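PDB 4FMZ: internalin from Listeria monocytogenes serotype 4b, which is an internalin-family leucine-rich-repeat protein that probably takes part in bacterial adhesion to, or invasion of, host cells. Local coordinates for residues N86-T91 with Q107-L112; R113-N118 with A129-M134; T171-L176 with A196-L201. All coordinates share one frame; numbering follows the deposited sequence.

Contact 1: residues N86-T91 with Q107-L112; sequences NLVKLT and QNLTNL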
ATOM      1  N   ASN A  86      17.237   1.466 -22.394  1.00 32.39           N
ATOM      2  CA  ASN A  86      18.341   2.431 -22.348  1.00 32.61           C
ATOM      3  C   ASN A  86      17.895   3.823 -21.848  1.00 34.79           C
ATOM      4  O   ASN A  86      18.682   4.768 -21.895  1.00 34.75           O
ATOM      5  CB  ASN A  86      19.005   2.536 -23.722  1.00 35.19           C
ATOM      6  CG  ASN A  86      20.085   1.514 -23.941  1.00 68.19           C
ATOM      7  OD1 ASN A  86      19.822   0.321 -24.124  1.00 61.19           O
ATOM      8  ND2 ASN A  86      21.332   1.966 -23.940  1.00 67.16           N
ATOM      9  N   LEU A  87      16.675   3.947 -21.307  1.00 29.09           N
ATOM     10  CA  LEU A  87      16.222   5.252 -20.805  1.00 28.39           C
ATOM     11  C   LEU A  87      16.698   5.412 -19.353  1.00 31.61           C
ATOM     12  O   LEU A  87      15.907   5.511 -18.413  1.00 29.79           O
ATOM     13  CB  LEU A  87      14.693   5.405 -20.964  1.00 27.42           C
ATOM     14  CG  LEU A  87      14.196   5.373 -22.424  1.00 31.32           C
ATOM     15  CD1 LEU A  87      12.685   5.561 -22.503  1.00 30.31           C
ATOM     16  CD2 LEU A  87      14.923   6.424 -23.290  1.00 32.11           C
ATOM     17  N   VAL A  88      18.021   5.471 -19.198  1.00 28.75           N
ATOM     18  CA  VAL A  88      18.712   5.460 -17.907  1.00 29.07           C
ATOM     19  C   VAL A  88      18.507   6.746 -17.080  1.00 33.32           C
ATOM     20  O   VAL A  88      18.850   6.727 -15.905  1.00 34.61           O
ATOM     21  CB  VAL A  88      20.217   5.109 -18.060  1.00 33.42           C
ATOM     22  CG1 VAL A  88      20.384   3.691 -18.624  1.00 33.42           C
ATOM     23  CG2 VAL A  88      20.954   6.147 -18.918  1.00 33.42           C
ATOM     24  N   LYS A  89      17.922   7.831 -17.647  1.00 29.49           N
ATOM     25  CA  LYS A  89      17.643   9.042 -16.851  1.00 28.18           C
ATOM     26  C   LYS A  89      16.277   8.946 -16.126  1.00 30.97           C
ATOM     27  O   LYS A  89      15.911   9.858 -15.375  1.00 30.48           O
ATOM     28  CB  LYS A  89      17.684  10.296 -17.724  1.00 28.95           C
ATOM     29  CG  LYS A  89      19.087  10.721 -18.129  1.00 29.13           C
ATOM     30  CD  LYS A  89      19.018  12.084 -18.828  1.00 29.73           C
ATOM     31  CE  LYS A  89      20.354  12.658 -19.199  1.00 39.81           C
ATOM     32  NZ  LYS A  89      20.219  14.064 -19.654  1.00 50.39           N
ATOM     33  N   LEU A  90      15.524   7.853 -16.350  1.00 26.74           N
ATOM     34  CA  LEU A  90      14.230   7.650 -15.688  1.00 25.78           C
ATOM     35  C   LEU A  90      14.381   7.572 -14.164  1.00 30.22           C
ATOM     36  O   LEU A  90      15.202   6.796 -13.647  1.00 28.68           O
ATOM     37  CB  LEU A  90      13.512   6.380 -16.194  1.00 24.84           C
ATOM     38  CG  LEU A  90      12.792   6.490 -17.533  1.00 27.27           C
ATOM     39  CD1 LEU A  90      12.342   5.113 -17.994  1.00 26.58           C
ATOM     40  CD2 LEU A  90      11.606   7.461 -17.464  1.00 28.14           C
ATOM     41  N   THR A  91      13.594   8.408 -13.465  1.00 27.65           N
ATOM     42  CA  THR A  91      13.535   8.463 -12.006  1.00 27.33           C
ATOM     43  C   THR A  91      12.141   8.022 -11.546  1.00 29.81           C
ATOM     44  O   THR A  91      12.027   7.408 -10.487  1.00 28.79           O
ATOM     45  CB  THR A  91      13.891   9.861 -11.469  1.00 34.24           C
ATOM     46  OG1 THR A  91      12.954  10.819 -11.962  1.00 33.43           O
ATOM     47  CG2 THR A  91      15.328  10.278 -11.792  1.00 31.73           C
ATOM     48  N   GLN A 107      16.411  -3.441 -15.670  1.00 30.63           N
ATOM     49  CA  GLN A 107      17.665  -3.772 -14.985  1.00 30.98           C
ATOM     50  C   GLN A 107      18.732  -2.659 -14.991  1.00 36.18           C
ATOM     51  O   GLN A 107      19.412  -2.531 -13.985  1.00 35.71           O
ATOM     52  CB  GLN A 107      18.266  -5.098 -15.474  1.00 33.08           C
ATOM     53  CG  GLN A 107      18.808  -5.127 -16.900  1.00 49.54           C
ATOM     54  CD  GLN A 107      18.730  -6.500 -17.536  1.00 67.19           C
ATOM     55  OE1 GLN A 107      18.876  -7.535 -16.887  1.00 60.39           O
ATOM     56  NE2 GLN A 107      18.501  -6.539 -18.837  1.00 64.86           N
ATOM     57  N   ASN A 108      18.863  -1.846 -16.055  1.00 33.77           N
ATOM     58  CA  ASN A 108      19.892  -0.791 -16.084  1.00 34.04           C
ATOM     59  C   ASN A 108      19.342   0.582 -15.638  1.00 36.44           C
ATOM     60  O   ASN A 108      20.084   1.571 -15.639  1.00 36.18           O
ATOM     61  CB  ASN A 108      20.514  -0.671 -17.481  1.00 39.91           C
ATOM     62  CG  ASN A 108      21.205  -1.918 -17.997  1.00 74.40           C
ATOM     63  OD1 ASN A 108      21.607  -2.806 -17.239  1.00 69.59           O
ATOM     64  ND2 ASN A 108      21.372  -2.005 -19.312  1.00 72.32           N
ATOM     65  N   LEU A 109      18.052   0.651 -15.241  1.00 30.97           N
ATOM     66  CA  LEU A 109      17.447   1.937 -14.864  1.00 29.20           C
ATOM     67  C   LEU A 109      17.722   2.229 -13.379  1.00 32.36           C
ATOM     68  O   LEU A 109      16.802   2.433 -12.584  1.00 29.50           O
ATOM     69  CB  LEU A 109      15.941   1.960 -15.205  1.00 28.22           C
ATOM     70  CG  LEU A 109      15.514   1.489 -16.612  1.00 32.01           C
ATOM     71  CD1 LEU A 109      14.028   1.733 -16.838  1.00 31.14           C
ATOM     72  CD2 LEU A 109      16.313   2.191 -17.713  1.00 35.52           C
ATOM     73  N   THR A 110      19.027   2.316 -13.037  1.00 30.97           N
ATOM     74  CA  THR A 110      19.532   2.462 -11.663  1.00 31.49           C
ATOM     75  C   THR A 110      19.276   3.852 -11.043  1.00 35.60           C
ATOM     76  O   THR A 110      19.562   4.022  -9.861  1.00 36.73           O
ATOM     77  CB  THR A 110      20.999   2.062 -11.589  1.00 35.61           C
ATOM     78  OG1 THR A 110      21.773   2.825 -12.533  1.00 33.37           O
ATOM     79  CG2 THR A 110      21.195   0.565 -11.818  1.00 34.37           C
ATOM     80  N   ASN A 111      18.698   4.817 -11.791  1.00 30.54           N
ATOM     81  CA  ASN A 111      18.338   6.112 -11.198  1.00 29.74           C
ATOM     82  C   ASN A 111      16.854   6.127 -10.760  1.00 31.02           C
ATOM     83  O   ASN A 111      16.378   7.133 -10.221  1.00 30.34           O
ATOM     84  CB  ASN A 111      18.638   7.256 -12.148  1.00 31.12           C
ATOM     85  CG  ASN A 111      20.115   7.461 -12.336  1.00 53.04           C
ATOM     86  OD1 ASN A 111      20.910   7.401 -11.392  1.00 43.93           O
ATOM     87  ND2 ASN A 111      20.509   7.678 -13.571  1.00 48.37           N
ATOM     88  N   LEU A 112      16.135   5.006 -10.966  1.00 26.00           N
ATOM     89  CA  LEU A 112      14.726   4.911 -10.575  1.00 25.97           C
ATOM     90  C   LEU A 112      14.543   5.113  -9.052  1.00 32.54           C
ATOM     91  O   LEU A 112      15.263   4.520  -8.241  1.00 32.38           O
ATOM     92  CB  LEU A 112      14.119   3.570 -11.007  1.00 25.51           C
ATOM     93  CG  LEU A 112      13.618   3.488 -12.453  1.00 29.39           C
ATOM     94  CD1 LEU A 112      13.160   2.079 -12.775  1.00 29.12           C
ATOM     95  CD2 LEU A 112      12.488   4.498 -12.721  1.00 29.92           C
TER
HETATM   96  O   HOH W   1      17.172   5.185 -14.329  1.00 24.78           O
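N111 and V88 carry the polar half of this contact between equivalent turns of successive leucine-rich repeats. With CB directed toward the preceding turn and CG anti to the carbonyl carbon (chi1 -69°), the N111 carboxamide reaches V88, its ND2 donating to V88 O at 3.0 Å with an N-H...O angle of 148°. The bond is bent: the donor stands 23° from the carbonyl plane, and the acceptor lies tilted from the amide plane. Water 1 bridges the same backbone, donating to V88 O and L90 O (2.6 Å) and accepting from N111 N.

On the apolar side, L90 and L109 lie side by side and point the same way, touching through their CD1 methyls at 4.0 Å. The other methyl of L109, CD2, presses on the backbone at L87 O, 3.4 Å away. L112 CD2 likewise packs 4.1 Å from L90 CB. T91 CG2 meets N111 O, while OG1 bonds to E69 O.

Both L87 and L109 centre inverse gamma turns leading into type I turns, matching the segments in shape. With V88 O doubly gripped and N111 OD1 accepting from K133 NZ, the carboxamide is used at both ends, its flip set beside the buried leucines.

Contact 2: residues R113-N118 with A129-M134; sequences RELYLN and ANLTKM
M134, a selenomethionine in the crystal, packs against strand 114-116, one repeat back, and forms the close-packed part of the contact with L115. Its CG is anti to the backbone N (chi1 -158°) and the chain then bends at chi2 and chi3, which brings SE to 3.4 Å from R113 O and 3.7 Å from L115 CB. The terminal CE lies over L115, 3.8 Å from CB and 3.9 Å from CD2, the two side chains crossing at a slant. L131 adds a lighter touch, its CD1 lying 4.4 Å from L115 CD2.

The solvent side is polar, carried by the exposed R113 and K133. R113 bends at chi2 and chi3 and turns its NE to K133 O, a 2.8 Å hydrogen bond with an N-H...O angle of 140°. The acceptor sits at the guanidinium edge, 17° out of its plane. K133 extends away from R113 after a single aliphatic touch through CB, and its NZ bonds to N111 OD1 in the preceding repeat.

L115 points inward from strand 114-116 and also packs on L93 and L137, in the parallel strands 92-94 and 136-138 flanking it. M134 reaches onward to L157, and the R113 backbone bonds to T91, Y135 and S136, placing the contact within the repeat stack.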
ATOM      1  N   ARG A 113      13.626   6.026  -8.703  1.00 29.80           N
ATOM      2  CA  ARG A 113      13.273   6.384  -7.330  1.00 29.17           C
ATOM      3  C   ARG A 113      11.848   5.910  -7.032  1.00 27.94           C
ATOM      4  O   ARG A 113      11.557   5.429  -5.926  1.00 24.95           O
ATOM      5  CB  ARG A 113      13.385   7.912  -7.125  1.00 29.89           C
ATOM      6  CG  ARG A 113      14.753   8.528  -7.416  1.00 34.43           C
ATOM      7  CD  ARG A 113      15.885   8.092  -6.488  1.00 47.87           C
ATOM      8  NE  ARG A 113      15.542   8.065  -5.057  1.00 60.00           N
ATOM      9  CZ  ARG A 113      15.495   9.132  -4.260  1.00 74.57           C
ATOM     10  NH1 ARG A 113      15.717  10.347  -4.748  1.00 63.85           N
ATOM     11  NH2 ARG A 113      15.203   8.994  -2.973  1.00 58.41           N
ATOM     12  N   GLU A 114      10.960   6.043  -8.026  1.00 23.86           N
ATOM     13  CA  GLU A 114       9.562   5.629  -7.895  1.00 24.00           C
ATOM     14  C   GLU A 114       9.180   4.708  -9.050  1.00 27.08           C
ATOM     15  O   GLU A 114       9.331   5.080 -10.222  1.00 25.69           O
ATOM     16  CB  GLU A 114       8.621   6.843  -7.838  1.00 25.80           C
ATOM     17  CG  GLU A 114       8.846   7.756  -6.647  1.00 37.50           C
ATOM     18  CD  GLU A 114       7.693   8.675  -6.296  1.00 58.75           C
ATOM     19  OE1 GLU A 114       6.539   8.372  -6.683  1.00 40.52           O
ATOM     20  OE2 GLU A 114       7.948   9.704  -5.625  1.00 54.75           O
ATOM     21  N   LEU A 115       8.726   3.497  -8.717  1.00 23.13           N
ATOM     22  CA  LEU A 115       8.354   2.499  -9.715  1.00 23.16           C
ATOM     23  C   LEU A 115       7.071   1.778  -9.326  1.00 25.24           C
ATOM     24  O   LEU A 115       7.043   1.105  -8.291  1.00 25.54           O
ATOM     25  CB  LEU A 115       9.514   1.498  -9.902  1.00 23.29           C
ATOM     26  CG  LEU A 115       9.261   0.264 -10.780  1.00 26.76           C
ATOM     27  CD1 LEU A 115       9.074   0.642 -12.271  1.00 26.29           C
ATOM     28  CD2 LEU A 115      10.391  -0.706 -10.624  1.00 25.11           C
ATOM     29  N   TYR A 116       5.993   1.940 -10.141  1.00 21.87           N
ATOM     30  CA  TYR A 116       4.711   1.254  -9.880  1.00 22.39           C
ATOM     31  C   TYR A 116       4.473   0.230 -10.970  1.00 27.14           C
ATOM     32  O   TYR A 116       4.491   0.556 -12.160  1.00 26.33           O
ATOM     33  CB  TYR A 116       3.491   2.201  -9.777  1.00 22.89           C
ATOM     34  CG  TYR A 116       3.555   3.333  -8.770  1.00 24.30           C
ATOM     35  CD1 TYR A 116       4.565   3.391  -7.814  1.00 25.93           C
ATOM     36  CD2 TYR A 116       2.599   4.341  -8.769  1.00 25.33           C
ATOM     37  CE1 TYR A 116       4.649   4.452  -6.914  1.00 27.23           C
ATOM     38  CE2 TYR A 116       2.669   5.404  -7.871  1.00 26.39           C
ATOM     39  CZ  TYR A 116       3.695   5.453  -6.942  1.00 31.45           C
ATOM     40  OH  TYR A 116       3.808   6.517  -6.086  1.00 28.37           O
ATOM     41  N   LEU A 117       4.284  -1.009 -10.545  1.00 23.47           N
ATOM     42  CA  LEU A 117       4.049  -2.175 -11.387  1.00 23.92           C
ATOM     43  C   LEU A 117       2.794  -2.891 -10.918  1.00 27.59           C
ATOM     44  O   LEU A 117       2.626  -4.092 -11.154  1.00 28.11           O
ATOM     45  CB  LEU A 117       5.272  -3.105 -11.293  1.00 24.65           C
ATOM     46  CG  LEU A 117       6.553  -2.604 -11.955  1.00 30.39           C
ATOM     47  CD1 LEU A 117       7.751  -3.350 -11.421  1.00 30.78           C
ATOM     48  CD2 LEU A 117       6.470  -2.733 -13.462  1.00 32.64           C
ATOM     49  N   ASN A 118       1.918  -2.148 -10.235  1.00 24.08           N
ATOM     50  CA  ASN A 118       0.671  -2.676  -9.673  1.00 24.61           C
ATOM     51  C   ASN A 118      -0.276  -3.171 -10.753  1.00 28.85           C
ATOM     52  O   ASN A 118      -0.395  -2.553 -11.811  1.00 28.36           O
ATOM     53  CB  ASN A 118      -0.042  -1.624  -8.809  1.00 24.78           C
ATOM     54  CG  ASN A 118      -0.354  -0.349  -9.562  1.00 38.05           C
ATOM     55  OD1 ASN A 118       0.540   0.399  -9.959  1.00 32.57           O
ATOM     56  ND2 ASN A 118      -1.618  -0.109  -9.843  1.00 32.11           N
ATOM     57  N   ALA A 129      16.959  -5.929  -8.712  1.00 27.74           N
ATOM     58  CA  ALA A 129      18.062  -6.119  -7.757  1.00 28.49           C
ATOM     59  C   ALA A 129      19.046  -4.956  -7.633  1.00 31.83           C
ATOM     60  O   ALA A 129      19.476  -4.671  -6.516  1.00 30.78           O
ATOM     61  CB  ALA A 129      18.833  -7.387  -8.077  1.00 30.08           C
ATOM     62  N   ASN A 130      19.412  -4.295  -8.735  1.00 30.06           N
ATOM     63  CA  ASN A 130      20.413  -3.226  -8.632  1.00 31.06           C
ATOM     64  C   ASN A 130      19.789  -1.823  -8.599  1.00 33.49           C
ATOM     65  O   ASN A 130      20.509  -0.825  -8.688  1.00 32.93           O
ATOM     66  CB  ASN A 130      21.441  -3.341  -9.761  1.00 36.00           C
ATOM     67  CG  ASN A 130      22.216  -4.646  -9.752  1.00 59.39           C
ATOM     68  OD1 ASN A 130      22.612  -5.152 -10.804  1.00 59.36           O
ATOM     69  ND2 ASN A 130      22.444  -5.230  -8.574  1.00 45.82           N
ATOM     70  N   LEU A 131      18.467  -1.744  -8.411  1.00 28.49           N
ATOM     71  CA  LEU A 131      17.778  -0.455  -8.351  1.00 27.91           C
ATOM     72  C   LEU A 131      17.774   0.029  -6.895  1.00 31.82           C
ATOM     73  O   LEU A 131      16.720   0.232  -6.286  1.00 29.83           O
ATOM     74  CB  LEU A 131      16.355  -0.572  -8.937  1.00 26.98           C
ATOM     75  CG  LEU A 131      16.219  -1.226 -10.332  1.00 31.91           C
ATOM     76  CD1 LEU A 131      14.817  -1.062 -10.879  1.00 30.83           C
ATOM     77  CD2 LEU A 131      17.222  -0.644 -11.330  1.00 34.70           C
ATOM     78  N   THR A 132      18.988   0.253  -6.368  1.00 29.48           N
ATOM     79  CA  THR A 132      19.291   0.560  -4.960  1.00 29.89           C
ATOM     80  C   THR A 132      18.958   2.002  -4.559  1.00 32.40           C
ATOM     81  O   THR A 132      19.070   2.320  -3.376  1.00 31.52           O
ATOM     82  CB  THR A 132      20.763   0.240  -4.665  1.00 37.36           C
ATOM     83  OG1 THR A 132      21.589   0.995  -5.557  1.00 39.09           O
ATOM     84  CG2 THR A 132      21.068  -1.244  -4.797  1.00 38.32           C
ATOM     85  N   LYS A 133      18.524   2.853  -5.510  1.00 28.60           N
ATOM     86  CA  LYS A 133      18.084   4.217  -5.196  1.00 28.52           C
ATOM     87  C   LYS A 133      16.557   4.251  -4.943  1.00 30.45           C
ATOM     88  O   LYS A 133      16.021   5.311  -4.604  1.00 31.71           O
ATOM     89  CB  LYS A 133      18.448   5.200  -6.324  1.00 30.99           C
ATOM     90  CG  LYS A 133      19.924   5.552  -6.418  1.00 40.11           C
ATOM     91  CD  LYS A 133      20.094   6.645  -7.466  1.00 45.78           C
ATOM     92  CE  LYS A 133      21.519   7.063  -7.696  1.00 55.47           C
ATOM     93  NZ  LYS A 133      21.592   8.138  -8.720  1.00 59.31           N
HETATM   94  N   MSE A 134      15.858   3.106  -5.124  1.00 24.56           N
HETATM   95  CA  MSE A 134      14.392   3.015  -4.964  1.00 21.94           C
HETATM   96  C   MSE A 134      13.921   3.609  -3.627  1.00 28.78           C
HETATM   97  O   MSE A 134      14.451   3.269  -2.569  1.00 28.65           O
HETATM   98  CB  MSE A 134      13.894   1.558  -5.078  1.00 21.68           C
HETATM   99  CG  MSE A 134      12.402   1.449  -5.448  1.00 22.74           C
HETATM  100 SE   MSE A 134      11.922   2.243  -7.176  0.75 24.23          SE
HETATM  101  CE  MSE A 134      12.971   1.055  -8.338  1.00 22.45           C
TER

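Contact 3: residues T171-L176 with A196-L201; sequences TPIANL and ASLTSL
S197 and A174 form the hydrogen bond of this contact: S197 OG donates to A174 O at 2.6 Å. The C=O...OG angle is 115° and the hydroxyl lies in the carbonyl plane, the approach expected for use of an oxygen lone pair. S197 OG sits between its own backbone N and carbonyl carbon (chi1 59°), a rotamer that turns it to the preceding turn, where it also lies 3.5 Å from A174 CB.

Next to this bond L198 inserts its forked end against the same backbone. CD2 meets two carbonyl oxygens, I173 O at 3.5 Å and L176 O at 3.2 Å, and lies farther from A174 O. CD1 makes the apolar touch, 4.1 Å from I173 CG2. The I173 and L198 side chains slant across one another, and the main branch of I173 leads off into the interior.

Outward from this shell, backbone bonds hold the turn in shape: residues 171-175 have helical torsions, A174 N bonds to T171 O, and I173 O accepts from L176 N. On the other side, L198 centres an inverse gamma turn and opens a type I turn that closes at L201. P194 O is also within hydrogen-bonding reach of S197 OG, so the single hydroxyl proton is probably shared or alternates between the two carbonyls.

Both segments lie in loops that follow strands of the parallel array, 159-161 and 181-183. I173 packs on L160 and L182, L176 on L160, and L198 and L201 on L182, tying this convex-side turn pair to the parallel strands opposite it in the leucine-rich-repeat solenoid.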
ATOM      1  N   THR A 171      11.232 -12.200   4.784  1.00 26.50           N
ATOM      2  CA  THR A 171      12.633 -12.031   5.216  1.00 27.25           C
ATOM      3  C   THR A 171      13.369 -10.947   4.382  1.00 31.12           C
ATOM      4  O   THR A 171      14.013 -10.105   5.005  1.00 30.29           O
ATOM      5  CB  THR A 171      13.429 -13.367   5.217  1.00 36.88           C
ATOM      6  OG1 THR A 171      12.749 -14.323   6.027  1.00 33.59           O
ATOM      7  CG2 THR A 171      14.840 -13.214   5.766  1.00 38.56           C
ATOM      8  N   PRO A 172      13.238 -10.860   3.028  1.00 28.53           N
ATOM      9  CA  PRO A 172      13.945  -9.776   2.307  1.00 28.90           C
ATOM     10  C   PRO A 172      13.541  -8.364   2.751  1.00 31.40           C
ATOM     11  O   PRO A 172      14.366  -7.455   2.648  1.00 30.39           O
ATOM     12  CB  PRO A 172      13.550 -10.008   0.844  1.00 29.87           C
ATOM     13  CG  PRO A 172      13.185 -11.455   0.782  1.00 33.43           C
ATOM     14  CD  PRO A 172      12.514 -11.736   2.080  1.00 29.00           C
ATOM     15  N   ILE A 173      12.285  -8.177   3.233  1.00 27.27           N
ATOM     16  CA  ILE A 173      11.761  -6.864   3.660  1.00 25.78           C
ATOM     17  C   ILE A 173      12.454  -6.411   4.969  1.00 29.04           C
ATOM     18  O   ILE A 173      12.519  -5.207   5.232  1.00 28.15           O
ATOM     19  CB  ILE A 173      10.209  -6.867   3.790  1.00 27.51           C
ATOM     20  CG1 ILE A 173       9.548  -7.266   2.451  1.00 26.93           C
ATOM     21  CG2 ILE A 173       9.673  -5.494   4.265  1.00 26.90           C
ATOM     22  CD1 ILE A 173       8.042  -7.501   2.557  1.00 28.36           C
ATOM     23  N   ALA A 174      12.997  -7.356   5.763  1.00 26.69           N
ATOM     24  CA  ALA A 174      13.705  -7.030   7.010  1.00 26.83           C
ATOM     25  C   ALA A 174      14.880  -6.061   6.767  1.00 30.42           C
ATOM     26  O   ALA A 174      15.189  -5.248   7.640  1.00 29.17           O
ATOM     27  CB  ALA A 174      14.211  -8.294   7.686  1.00 28.23           C
ATOM     28  N   ASN A 175      15.499  -6.121   5.568  1.00 28.13           N
ATOM     29  CA  ASN A 175      16.640  -5.273   5.201  1.00 29.10           C
ATOM     30  C   ASN A 175      16.268  -3.822   4.927  1.00 31.27           C
ATOM     31  O   ASN A 175      17.141  -2.946   4.900  1.00 31.40           O
ATOM     32  CB  ASN A 175      17.319  -5.830   3.943  1.00 32.58           C
ATOM     33  CG  ASN A 175      18.114  -7.088   4.131  1.00 47.58           C
ATOM     34  OD1 ASN A 175      18.122  -7.713   5.194  1.00 31.33           O
ATOM     35  ND2 ASN A 175      18.843  -7.463   3.096  1.00 46.62           N
ATOM     36  N   LEU A 176      14.991  -3.569   4.688  1.00 27.79           N
ATOM     37  CA  LEU A 176      14.515  -2.250   4.281  1.00 26.70           C
ATOM     38  C   LEU A 176      14.121  -1.430   5.508  1.00 29.56           C
ATOM     39  O   LEU A 176      12.969  -1.029   5.651  1.00 28.17           O
ATOM     40  CB  LEU A 176      13.340  -2.434   3.277  1.00 26.09           C
ATOM     41  CG  LEU A 176      13.519  -3.589   2.249  1.00 31.63           C
ATOM     42  CD1 LEU A 176      12.346  -3.686   1.296  1.00 31.37           C
ATOM     43  CD2 LEU A 176      14.846  -3.466   1.462  1.00 35.52           C
ATOM     44  N   ALA A 196      10.776  -7.255  12.701  1.00 25.05           N
ATOM     45  CA  ALA A 196      11.227  -6.648  13.957  1.00 24.24           C
ATOM     46  C   ALA A 196      12.340  -5.605  13.702  1.00 27.79           C
ATOM     47  O   ALA A 196      12.574  -4.742  14.541  1.00 27.28           O
ATOM     48  CB  ALA A 196      11.716  -7.731  14.913  1.00 25.64           C
ATOM     49  N   SER A 197      12.978  -5.648  12.526  1.00 25.39           N
ATOM     50  CA  SER A 197      14.039  -4.701  12.145  1.00 25.87           C
ATOM     51  C   SER A 197      13.478  -3.364  11.602  1.00 29.39           C
ATOM     52  O   SER A 197      14.239  -2.405  11.449  1.00 29.87           O
ATOM     53  CB  SER A 197      14.936  -5.333  11.088  1.00 29.06           C
ATOM     54  OG  SER A 197      14.142  -5.669   9.964  1.00 33.95           O
ATOM     55  N   LEU A 198      12.158  -3.288  11.328  1.00 26.51           N
ATOM     56  CA  LEU A 198      11.534  -2.090  10.741  1.00 25.21           C
ATOM     57  C   LEU A 198      11.190  -1.052  11.826  1.00 30.55           C
ATOM     58  O   LEU A 198      10.026  -0.708  12.034  1.00 29.81           O
ATOM     59  CB  LEU A 198      10.302  -2.461   9.878  1.00 23.77           C
ATOM     60  CG  LEU A 198      10.555  -3.481   8.743  1.00 28.08           C
ATOM     61  CD1 LEU A 198       9.323  -3.674   7.895  1.00 27.87           C
ATOM     62  CD2 LEU A 198      11.759  -3.076   7.837  1.00 29.81           C
ATOM     63  N   THR A 199      12.241  -0.501  12.460  1.00 29.20           N
ATOM     64  CA  THR A 199      12.134   0.429  13.593  1.00 29.34           C
ATOM     65  C   THR A 199      11.653   1.837  13.180  1.00 32.07           C
ATOM     66  O   THR A 199      11.237   2.594  14.055  1.00 32.43           O
ATOM     67  CB  THR A 199      13.458   0.496  14.386  1.00 33.83           C
ATOM     68  OG1 THR A 199      14.468   1.003  13.534  1.00 31.65           O
ATOM     69  CG2 THR A 199      13.878  -0.853  14.944  1.00 28.76           C
ATOM     70  N   SER A 200      11.681   2.169  11.885  1.00 28.38           N
ATOM     71  CA  SER A 200      11.223   3.462  11.366  1.00 28.04           C
ATOM     72  C   SER A 200       9.779   3.420  10.859  1.00 30.23           C
ATOM     73  O   SER A 200       9.254   4.454  10.429  1.00 29.30           O
ATOM     74  CB  SER A 200      12.124   3.929  10.222  1.00 31.39           C
ATOM     75  OG  SER A 200      13.363   4.419  10.709  1.00 41.65           O
ATOM     76  N   LEU A 201       9.150   2.236  10.862  1.00 25.73           N
ATOM     77  CA  LEU A 201       7.802   2.081  10.320  1.00 23.97           C
ATOM     78  C   LEU A 201       6.762   2.864  11.128  1.00 27.37           C
ATOM     79  O   LEU A 201       6.692   2.736  12.343  1.00 26.05           O
ATOM     80  CB  LEU A 201       7.431   0.594  10.230  1.00 23.76           C
ATOM     81  CG  LEU A 201       6.416   0.183   9.152  1.00 28.00           C
ATOM     82  CD1 LEU A 201       6.922   0.526   7.738  1.00 27.07           C
ATOM     83  CD2 LEU A 201       6.118  -1.299   9.239  1.00 29.81           C
TER

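How the contacts relate
Contacts 1 and 3 both join turns of consecutive repeats, whereas contact 2 sets strand 114-116 and the residue before it against the turn that leads into strand 136-138. Contact 3 is the most buried, with no exposed residue among those touching; contacts 1 and 2 each combine buried leucines or selenomethionine with exposed residues at the surface. A backbone carbonyl accepts in all three, from an amide in contact 1, a guanidinium in contact 2 and a hydroxyl in contact 3; water bridges the segments in contact 1. Contacts 1 and 2 adjoin, sharing probable hydrogen bonds between their segments, while contact 3 stands about 17 Å from contact 2, centre to centre.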